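Local coordinates for protein colicin-B (PDB 1RH1) that kills Escherichia coli and closely related bacteria by forming a channel that depolarises the cytoplasmic membrane and dissipates cellular energy, at residues S53-I57 / V200-S204; K211-S215 / V226-G230; S62-P66 / V88-W94; P47-S53 / E77-W83. All blocks are in the same frame, centred on the assembly; numbering follows the deposited sequence.

Contact 1 (S53-I57 / V200-S204)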
# COMPACT_ATOMS: atom_id res chain seq x y z
N SER A 53 -31.13 37.39 2.48
CA SER A 53 -32.43 36.76 2.31
C SER A 53 -32.83 35.81 3.45
O SER A 53 -32.01 35.00 3.93
CB SER A 53 -32.44 36.04 0.98
OG SER A 53 -33.78 35.76 0.60
N PRO A 54 -34.10 35.89 3.89
CA PRO A 54 -34.68 35.20 5.04
C PRO A 54 -34.84 33.71 4.91
O PRO A 54 -35.24 33.07 5.88
CB PRO A 54 -36.00 35.84 5.26
CG PRO A 54 -36.38 36.15 3.84
CD PRO A 54 -35.11 36.78 3.33
N GLN A 55 -34.56 33.22 3.68
CA GLN A 55 -34.57 31.82 3.31
C GLN A 55 -33.79 30.95 4.25
O GLN A 55 -34.11 29.78 4.42
CB GLN A 55 -33.98 31.65 1.96
CG GLN A 55 -34.98 32.23 0.99
CD GLN A 55 -34.62 32.16 -0.49
OE1 GLN A 55 -35.24 32.84 -1.32
NE2 GLN A 55 -33.63 31.35 -0.86
N GLY A 56 -32.76 31.52 4.85
CA GLY A 56 -31.99 30.84 5.87
C GLY A 56 -30.57 30.51 5.44
O GLY A 56 -29.73 30.19 6.28
N ILE A 57 -30.31 30.59 4.14
CA ILE A 57 -29.00 30.20 3.68
C ILE A 57 -28.12 31.42 3.60
O ILE A 57 -28.58 32.55 3.36
CB ILE A 57 -29.07 29.49 2.27
CG1 ILE A 57 -29.64 30.40 1.19
CG2 ILE A 57 -29.92 28.23 2.45
CD1 ILE A 57 -29.45 29.86 -0.23
N VAL A 200 -32.97 22.17 0.86
CA VAL A 200 -32.86 23.05 2.02
C VAL A 200 -34.17 23.81 2.19
O VAL A 200 -34.64 24.40 1.23
CB VAL A 200 -31.68 24.05 1.83
CG1 VAL A 200 -31.57 24.99 3.01
CG2 VAL A 200 -30.35 23.31 1.78
N PRO A 201 -34.80 23.80 3.37
CA PRO A 201 -35.93 24.64 3.73
C PRO A 201 -35.77 26.14 3.74
O PRO A 201 -34.78 26.69 4.22
CB PRO A 201 -36.35 24.16 5.08
CG PRO A 201 -35.14 23.47 5.62
CD PRO A 201 -34.58 22.79 4.39
N ASP A 202 -36.84 26.73 3.19
CA ASP A 202 -37.04 28.16 3.13
C ASP A 202 -37.57 28.62 4.47
O ASP A 202 -38.74 28.39 4.79
CB ASP A 202 -38.07 28.53 2.06
CG ASP A 202 -38.08 30.02 1.72
OD1 ASP A 202 -38.44 30.38 0.60
OD2 ASP A 202 -37.71 30.85 2.55
N ARG A 203 -36.72 29.31 5.23
CA ARG A 203 -37.10 29.86 6.51
C ARG A 203 -38.12 30.99 6.36
O ARG A 203 -38.79 31.29 7.35
CB ARG A 203 -35.89 30.40 7.24
CG ARG A 203 -35.43 29.58 8.42
CD ARG A 203 -34.88 28.20 8.03
NE ARG A 203 -33.62 28.31 7.30
CZ ARG A 203 -32.71 27.32 7.24
NH1 ARG A 203 -32.89 26.15 7.87
NH2 ARG A 203 -31.59 27.53 6.55
N SER A 204 -38.28 31.62 5.18
CA SER A 204 -39.24 32.70 4.98
C SER A 204 -40.62 32.25 4.56
O SER A 204 -41.58 32.99 4.77
CB SER A 204 -38.80 33.70 3.94
OG SER A 204 -38.84 33.33 2.57

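Contact 2 (K211-S215 / V226-G230)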
# COMPACT_ATOMS: atom_id res chain seq x y z
N LYS A 211 -36.30 26.48 -3.68
CA LYS A 211 -36.24 25.94 -5.02
C LYS A 211 -34.81 25.91 -5.54
O LYS A 211 -34.09 26.91 -5.46
CB LYS A 211 -37.09 26.77 -5.98
CG LYS A 211 -37.17 26.16 -7.39
CD LYS A 211 -37.70 27.20 -8.38
CE LYS A 211 -37.83 26.73 -9.85
NZ LYS A 211 -38.84 25.71 -10.08
N ASP A 212 -34.42 24.73 -6.02
CA ASP A 212 -33.14 24.48 -6.67
C ASP A 212 -31.87 24.79 -5.88
O ASP A 212 -30.85 25.27 -6.40
CB ASP A 212 -33.13 25.26 -8.02
CG ASP A 212 -33.98 24.69 -9.18
OD1 ASP A 212 -33.86 25.19 -10.29
OD2 ASP A 212 -34.76 23.76 -9.00
N VAL A 213 -31.96 24.48 -4.58
CA VAL A 213 -30.92 24.69 -3.59
C VAL A 213 -31.01 23.41 -2.77
O VAL A 213 -32.09 23.01 -2.30
CB VAL A 213 -31.24 25.97 -2.74
CG1 VAL A 213 -30.57 25.97 -1.38
CG2 VAL A 213 -30.67 27.18 -3.42
N TYR A 214 -29.85 22.77 -2.63
CA TYR A 214 -29.69 21.50 -1.93
C TYR A 214 -28.48 21.60 -1.03
O TYR A 214 -27.62 22.43 -1.32
CB TYR A 214 -29.45 20.36 -2.94
CG TYR A 214 -30.55 20.24 -3.99
CD1 TYR A 214 -30.43 20.95 -5.19
CD2 TYR A 214 -31.70 19.50 -3.73
CE1 TYR A 214 -31.47 20.93 -6.11
CE2 TYR A 214 -32.74 19.48 -4.66
CZ TYR A 214 -32.62 20.20 -5.84
OH TYR A 214 -33.66 20.20 -6.75
N SER A 215 -28.35 20.81 0.05
CA SER A 215 -27.16 20.83 0.89
C SER A 215 -26.49 19.46 0.93
O SER A 215 -27.17 18.44 1.04
CB SER A 215 -27.46 21.22 2.35
OG SER A 215 -28.17 20.25 3.10
N VAL A 226 -23.90 24.32 0.85
CA VAL A 226 -25.16 24.54 0.18
C VAL A 226 -24.80 24.69 -1.27
O VAL A 226 -23.92 25.47 -1.61
CB VAL A 226 -25.84 25.82 0.73
CG1 VAL A 226 -26.89 26.36 -0.21
CG2 VAL A 226 -26.60 25.46 1.98
N LEU A 227 -25.47 23.92 -2.13
CA LEU A 227 -25.23 23.98 -3.57
C LEU A 227 -26.44 24.56 -4.28
O LEU A 227 -27.54 24.04 -4.23
CB LEU A 227 -24.92 22.58 -4.06
CG LEU A 227 -23.70 21.94 -3.43
CD1 LEU A 227 -23.89 20.45 -3.28
CD2 LEU A 227 -22.50 22.33 -4.25
N SER A 228 -26.24 25.71 -4.91
CA SER A 228 -27.28 26.37 -5.65
C SER A 228 -27.12 25.99 -7.12
O SER A 228 -26.31 26.53 -7.89
CB SER A 228 -27.14 27.87 -5.44
OG SER A 228 -28.12 28.59 -6.16
N VAL A 229 -27.92 24.98 -7.49
CA VAL A 229 -27.87 24.40 -8.83
C VAL A 229 -28.83 24.99 -9.82
O VAL A 229 -28.91 24.52 -10.96
CB VAL A 229 -28.14 22.88 -8.80
CG1 VAL A 229 -27.20 22.23 -7.80
CG2 VAL A 229 -29.61 22.62 -8.52
N GLY A 230 -29.57 26.01 -9.38
CA GLY A 230 -30.60 26.66 -10.18
C GLY A 230 -30.16 27.21 -11.52
O GLY A 230 -30.61 26.74 -12.55

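Contact 3 (S62-P66 / V88-W94)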
# COMPACT_ATOMS: atom_id res chain seq x y z
N SER A 62 -19.52 31.99 -4.23
CA SER A 62 -18.75 31.77 -5.44
C SER A 62 -19.43 30.82 -6.42
O SER A 62 -20.49 30.27 -6.15
CB SER A 62 -17.40 31.24 -5.02
OG SER A 62 -16.48 31.30 -6.10
N VAL A 63 -18.82 30.64 -7.59
CA VAL A 63 -19.33 29.75 -8.65
C VAL A 63 -18.35 28.62 -8.88
O VAL A 63 -17.16 28.80 -9.14
CB VAL A 63 -19.51 30.52 -9.98
CG1 VAL A 63 -19.99 29.63 -11.09
CG2 VAL A 63 -20.57 31.57 -9.78
N LEU A 64 -18.92 27.44 -8.86
CA LEU A 64 -18.18 26.23 -9.10
C LEU A 64 -18.28 25.67 -10.52
O LEU A 64 -19.17 24.84 -10.80
CB LEU A 64 -18.67 25.26 -8.06
CG LEU A 64 -17.73 24.80 -6.96
CD1 LEU A 64 -16.84 25.92 -6.47
CD2 LEU A 64 -18.61 24.20 -5.89
N PHE A 65 -17.38 26.17 -11.41
CA PHE A 65 -17.21 25.69 -12.79
C PHE A 65 -16.25 24.50 -12.71
O PHE A 65 -15.29 24.55 -11.94
CB PHE A 65 -16.52 26.65 -13.71
CG PHE A 65 -17.14 28.01 -13.78
CD1 PHE A 65 -16.49 29.08 -13.16
CD2 PHE A 65 -18.32 28.21 -14.47
CE1 PHE A 65 -17.05 30.36 -13.23
CE2 PHE A 65 -18.88 29.49 -14.54
CZ PHE A 65 -18.25 30.56 -13.92
N PRO A 66 -16.44 23.40 -13.46
CA PRO A 66 -15.59 22.23 -13.33
C PRO A 66 -14.18 22.47 -13.84
O PRO A 66 -13.93 23.15 -14.85
CB PRO A 66 -16.36 21.14 -14.06
CG PRO A 66 -17.27 21.83 -15.03
CD PRO A 66 -17.59 23.15 -14.33
N VAL A 88 -22.33 27.81 -2.35
CA VAL A 88 -21.68 27.98 -3.65
C VAL A 88 -22.65 27.73 -4.80
O VAL A 88 -23.62 27.00 -4.63
CB VAL A 88 -20.49 27.00 -3.79
CG1 VAL A 88 -19.56 27.19 -2.62
CG2 VAL A 88 -20.95 25.57 -3.75
N SER A 89 -22.43 28.32 -5.98
CA SER A 89 -23.23 28.02 -7.16
C SER A 89 -22.56 26.95 -8.03
O SER A 89 -21.37 27.02 -8.29
CB SER A 89 -23.44 29.28 -7.99
OG SER A 89 -24.39 29.11 -9.05
N VAL A 90 -23.29 25.93 -8.49
CA VAL A 90 -22.76 24.92 -9.42
C VAL A 90 -23.08 25.37 -10.85
O VAL A 90 -24.23 25.69 -11.18
CB VAL A 90 -23.42 23.56 -9.07
CG1 VAL A 90 -22.94 22.47 -9.97
CG2 VAL A 90 -22.93 23.09 -7.74
N HIS A 91 -22.06 25.49 -11.72
CA HIS A 91 -22.30 25.88 -13.11
C HIS A 91 -21.73 24.85 -14.09
O HIS A 91 -20.86 24.04 -13.75
CB HIS A 91 -21.68 27.24 -13.40
CG HIS A 91 -22.10 27.88 -14.72
ND1 HIS A 91 -21.73 27.54 -15.96
CD2 HIS A 91 -22.94 28.97 -14.83
CE1 HIS A 91 -22.31 28.37 -16.79
NE2 HIS A 91 -23.04 29.22 -16.11
N SER A 92 -22.30 24.83 -15.30
CA SER A 92 -21.95 23.95 -16.40
C SER A 92 -20.56 24.29 -16.92
O SER A 92 -20.05 25.35 -16.53
CB SER A 92 -22.97 24.14 -17.49
OG SER A 92 -23.24 22.89 -18.11
N PRO A 93 -19.87 23.51 -17.76
CA PRO A 93 -18.62 23.93 -18.37
C PRO A 93 -18.60 25.32 -18.99
O PRO A 93 -19.45 25.72 -19.79
CB PRO A 93 -18.34 22.82 -19.36
CG PRO A 93 -18.68 21.63 -18.52
CD PRO A 93 -20.01 22.06 -17.89
N TRP A 94 -17.64 26.06 -18.43
CA TRP A 94 -17.28 27.40 -18.89
C TRP A 94 -15.85 27.71 -18.43
O TRP A 94 -15.38 27.20 -17.40
CB TRP A 94 -18.26 28.42 -18.32
CG TRP A 94 -17.97 29.85 -18.71
CD1 TRP A 94 -18.48 30.39 -19.85
CD2 TRP A 94 -17.19 30.74 -18.01
NE1 TRP A 94 -18.04 31.62 -19.89
CE2 TRP A 94 -17.27 31.88 -18.82
CE3 TRP A 94 -16.45 30.75 -16.83
CZ2 TRP A 94 -16.60 33.04 -18.46
CZ3 TRP A 94 -15.78 31.92 -16.47
CH2 TRP A 94 -15.85 33.05 -17.28

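Contact 4 (P47-S53 / E77-W83)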
# COMPACT_ATOMS: atom_id res chain seq x y z
N PRO A 47 -27.73 35.13 13.85
CA PRO A 47 -27.50 35.21 12.41
C PRO A 47 -28.75 35.45 11.60
O PRO A 47 -29.79 34.85 11.89
CB PRO A 47 -26.80 33.91 12.08
CG PRO A 47 -27.29 32.95 13.12
CD PRO A 47 -27.25 33.83 14.34
N GLY A 48 -28.66 36.37 10.62
CA GLY A 48 -29.79 36.72 9.79
C GLY A 48 -29.98 38.21 9.68
O GLY A 48 -30.43 38.67 8.63
N TRP A 49 -29.60 38.99 10.72
CA TRP A 49 -29.87 40.42 10.78
C TRP A 49 -29.42 41.31 9.65
O TRP A 49 -30.03 42.36 9.43
CB TRP A 49 -29.31 41.07 12.06
CG TRP A 49 -27.82 41.43 12.14
CD1 TRP A 49 -27.25 42.57 11.61
CD2 TRP A 49 -26.92 40.64 12.75
NE1 TRP A 49 -25.96 42.51 11.89
CE2 TRP A 49 -25.73 41.37 12.57
CE3 TRP A 49 -26.96 39.43 13.42
CZ2 TRP A 49 -24.54 40.86 13.09
CZ3 TRP A 49 -25.77 38.92 13.94
CH2 TRP A 49 -24.57 39.63 13.77
N GLY A 50 -28.35 40.95 8.94
CA GLY A 50 -27.84 41.81 7.88
C GLY A 50 -28.79 41.88 6.70
O GLY A 50 -29.88 41.32 6.71
N ASP A 51 -28.33 42.59 5.67
CA ASP A 51 -29.08 42.72 4.44
C ASP A 51 -28.89 41.48 3.56
O ASP A 51 -28.13 41.45 2.59
CB ASP A 51 -28.61 43.98 3.76
CG ASP A 51 -29.37 44.36 2.50
OD1 ASP A 51 -30.60 44.46 2.53
OD2 ASP A 51 -28.71 44.57 1.49
N TYR A 52 -29.59 40.41 3.95
CA TYR A 52 -29.60 39.10 3.31
C TYR A 52 -31.00 38.49 3.22
O TYR A 52 -31.97 38.97 3.82
CB TYR A 52 -28.72 38.15 4.08
CG TYR A 52 -27.31 38.68 4.20
CD1 TYR A 52 -26.91 39.28 5.39
CD2 TYR A 52 -26.43 38.60 3.12
CE1 TYR A 52 -25.63 39.82 5.49
CE2 TYR A 52 -25.15 39.15 3.22
CZ TYR A 52 -24.77 39.76 4.41
OH TYR A 52 -23.52 40.34 4.50
N SER A 53 -31.13 37.39 2.48
CA SER A 53 -32.43 36.76 2.31
C SER A 53 -32.83 35.81 3.45
O SER A 53 -32.01 35.00 3.93
CB SER A 53 -32.44 36.04 0.98
OG SER A 53 -33.78 35.76 0.60
N GLU A 77 -19.46 36.01 5.67
CA GLU A 77 -20.09 37.24 6.13
C GLU A 77 -20.97 37.15 7.38
O GLU A 77 -21.96 37.86 7.50
CB GLU A 77 -20.89 37.79 4.94
CG GLU A 77 -19.94 38.52 4.01
CD GLU A 77 -20.50 39.04 2.69
OE1 GLU A 77 -21.67 39.45 2.63
OE2 GLU A 77 -19.75 39.05 1.71
N LEU A 78 -20.60 36.33 8.37
CA LEU A 78 -21.43 36.17 9.55
C LEU A 78 -21.60 37.45 10.37
O LEU A 78 -22.72 37.84 10.74
CB LEU A 78 -20.84 35.06 10.44
CG LEU A 78 -21.64 34.70 11.70
CD1 LEU A 78 -23.07 34.35 11.32
CD2 LEU A 78 -21.00 33.56 12.42
N GLU A 79 -20.46 38.10 10.62
CA GLU A 79 -20.33 39.34 11.36
C GLU A 79 -20.91 40.54 10.62
O GLU A 79 -21.38 41.53 11.20
CB GLU A 79 -18.86 39.59 11.68
CG GLU A 79 -17.77 39.45 10.61
CD GLU A 79 -17.44 38.05 10.06
OE1 GLU A 79 -17.42 37.06 10.82
OE2 GLU A 79 -17.20 37.93 8.86
N GLU A 80 -20.87 40.41 9.30
CA GLU A 80 -21.38 41.42 8.41
C GLU A 80 -22.94 41.24 8.43
O GLU A 80 -23.68 41.99 7.83
CB GLU A 80 -20.55 41.16 7.05
CG GLU A 80 -19.08 41.81 6.83
CD GLU A 80 -17.66 41.10 6.89
OE1 GLU A 80 -17.29 40.43 7.81
OE2 GLU A 80 -16.80 41.26 6.04
N GLY A 81 -23.53 40.31 9.21
CA GLY A 81 -24.98 40.14 9.33
C GLY A 81 -25.63 38.84 8.81
O GLY A 81 -26.74 38.48 9.21
N ASP A 82 -24.99 38.07 7.93
CA ASP A 82 -25.55 36.91 7.24
C ASP A 82 -25.92 35.73 8.11
O ASP A 82 -25.78 35.78 9.33
CB ASP A 82 -24.52 36.53 6.18
CG ASP A 82 -24.88 35.52 5.08
OD1 ASP A 82 -24.04 34.65 4.85
OD2 ASP A 82 -25.94 35.61 4.46
N TRP A 83 -26.44 34.70 7.42
CA TRP A 83 -26.78 33.44 8.03
C TRP A 83 -25.55 32.58 8.14
O TRP A 83 -24.55 32.79 7.45
CB TRP A 83 -27.77 32.65 7.21
CG TRP A 83 -29.15 33.26 7.12
CD1 TRP A 83 -29.50 34.05 6.06
CD2 TRP A 83 -30.15 33.12 8.03
NE1 TRP A 83 -30.73 34.42 6.29
CE2 TRP A 83 -31.14 33.89 7.45
CE3 TRP A 83 -30.37 32.48 9.23
CZ2 TRP A 83 -32.38 34.05 8.06
CZ3 TRP A 83 -31.61 32.63 9.86
CH2 TRP A 83 -32.61 33.41 9.27
O HOH W 1 -28.25 35.59 1.96

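Contact 1 (S53-I57 / V200-S204)
V200 lies on strand 189-201 and packs its CG1 against I57 CG2 at 3.7 Å. This is the apolar end of the contact; I57 and V200 also share the neighbourhood of strands 209-210 and 213-216, where I57 touches I210 and V200 touches V213. P201 contributes chiefly its carbonyl, whose O sits 3.2 Å from Q55 O, two acceptors side by side. D202 CA and Q55 CA, 4.4 Å apart, are the closest pair of CA atoms, and D202 CA makes a CA-H...O contact of 3.6 Å with Q55 O. The D202 carboxylate turns back on its own chain: OD2 accepts from S204 N at 2.8 Å, an Asx turn, and from S204 OG at 2.7 Å, while Q55 CG rests 3.4 Å from it. R203 N gives the nearly linear bond of the contact, 2.8 Å to Q55 O. A weak second one runs from R203 NE to Q55 O at 3.3 Å. The R203 side chain curls over G56, which has a positive phi of 112° and where a CB would strike R203 NE. S204 finishes the contact, its CB 3.4 Å from P54 CG. The joint is thus mainly polar and centred on one carbonyl, Q55 O, by which the loop before strand 62-64 is held to a turn that the aspartate shapes from within.

Contact 2 (K211-S215 / V226-G230)
Side chains alternate across this antiparallel pair, the two arms of the beta hairpin formed by strands 213-216 and 225-228. V213, S215 and V226 point to one face. V213 and V226 both have chi1 in the t well (157° and 161°), and their CG1 atoms meet at 3.9 Å; S215 is p, its CB 4.3 Å from V226 CG2. Y214 and L227 point to the other face, both with chi1 m. The Y214 ring swings back along its strand, away from the hairpin loop, so its CE1 meets V229 CG2 at 3.5 Å, with the methyl at the ring edge. Y214 and L227 form the hydrogen-bonded pair, Y214 N to L227 O at 3.1 Å and L227 N to Y214 O at 2.7 Å. D212, with left-handed backbone angles (58°/38°), lies at a corner of the chain; beyond the ladder, V229 N reaches D212 O in a weak bond of 3.1 Å. The axes of the short strands approach to 4.6 Å, their N-to-C directions 155° apart. In the mixed sheet the hairpin is flanked by strand 189-201, where S215 bonds V198, and by strand 87-90, where V226 and S228 bond V88; the loop residues F272, P273, S276 and V278 pack on Y214 and V229.

Contact 3 (S62-P66 / V88-W94)
A parallel strand pair in the mixed sheet of the N-terminal part of the protein, strand 62-64 beside strand 87-90, runs on into an aromatic cluster. The short axes approach to 4.5 Å at 32°. Three nearly straight hydrogen bonds hold the pair: S89 N to S62 O at 2.8 Å, L64 N to S89 O at 2.6 Å and H91 N to L64 O at 3.1 Å. L64 and V88 share a face, L64 CD2 lying 3.5 Å from V88 CG2; V63 and S89 occupy the other, and V63 CG1 also reaches H91 CB at 3.7 Å. Past the strands, F65 sets its edge toward the face of H91, an offset edge-to-face pair with centroids 5.2 Å apart and planes at 62°, while F65 CZ touches W94 CE3 at 3.4 Å, the two rings oblique. H91 ND1 donates to S92 O at 2.8 Å, which fixes the imidazole, and its NE2 is bonded to T234 O. P66 CG closes on P93 CG at 3.8 Å. On its other edge strand 87-90 is bonded to strand 225-228 through V88 and V90; L64 and V88 pack on I72 of strand 70-73, and L64 and P66 on T144 of strand 139-146.

Contact 4 (P47-S53 / E77-W83)
Two irregular loops meet here, with G50 CA and G81 CA only 3.6 Å apart. Residues L78 to G81 make a type I beta turn, closed by G81 N to L78 O at 3.0 Å, and the carbonyl of its last residue, G81 O, receives both G50 N at 3.0 Å and G48 N at 3.2 Å; G48 N also bonds D82 O weakly at 3.2 Å. G48 (phi 131°) and G81 (phi 114°) adopt angles at which a CB would jam against the preceding carbonyl, and at G50 and G81 it would strike the opposite chain. Aromatic side chains then wrap this core. G81 CA lies over the W49 five-membered ring, 3.7 Å from its centroid; G48 CA sits over the W83 six-membered ring, 4.0 Å from its centroid; D82 CB covers the Y52 ring, 3.6 Å from its centroid. These are three CH-pi contacts, two rings, W49 and Y52, coming from 47-53 and one, W83, from 77-83. Y52 OH donates to E77 OE1 at 2.8 Å and W83 NE1 to S53 O at 2.7 Å. P47 CB meets L78 CD1 at 3.8 Å, and D82 OD1 is bonded to L59 N. The chemistry is that of close backbone approach: glycines let one carbonyl take two amides, and flat rings fill the sides, so two loops without regular secondary structure interlock at the protein surface.

In the fold
From the N terminus, the loop before strand 62-64 enters contact 4 at 47-53 and, sharing S53, passes straight into contact 1 at 53-57. Strand 62-64 then opens contact 3. Contact 4 closes at 77-83, before contact 3 closes at 88-94, so these two cross; contact 4 likewise crosses contact 1, which stays open until 200-204 and encloses contact 3. Contact 2, a local hairpin, follows in series. W83 lies against G56 and I57, joining contacts 4 and 1; V200 packs on V213 and S215, joining 1 and 2; V88 meets V226 and S228, joining 2 and 3. The mixed sheet and its surface loops are thereby tied together far from the chain's centre.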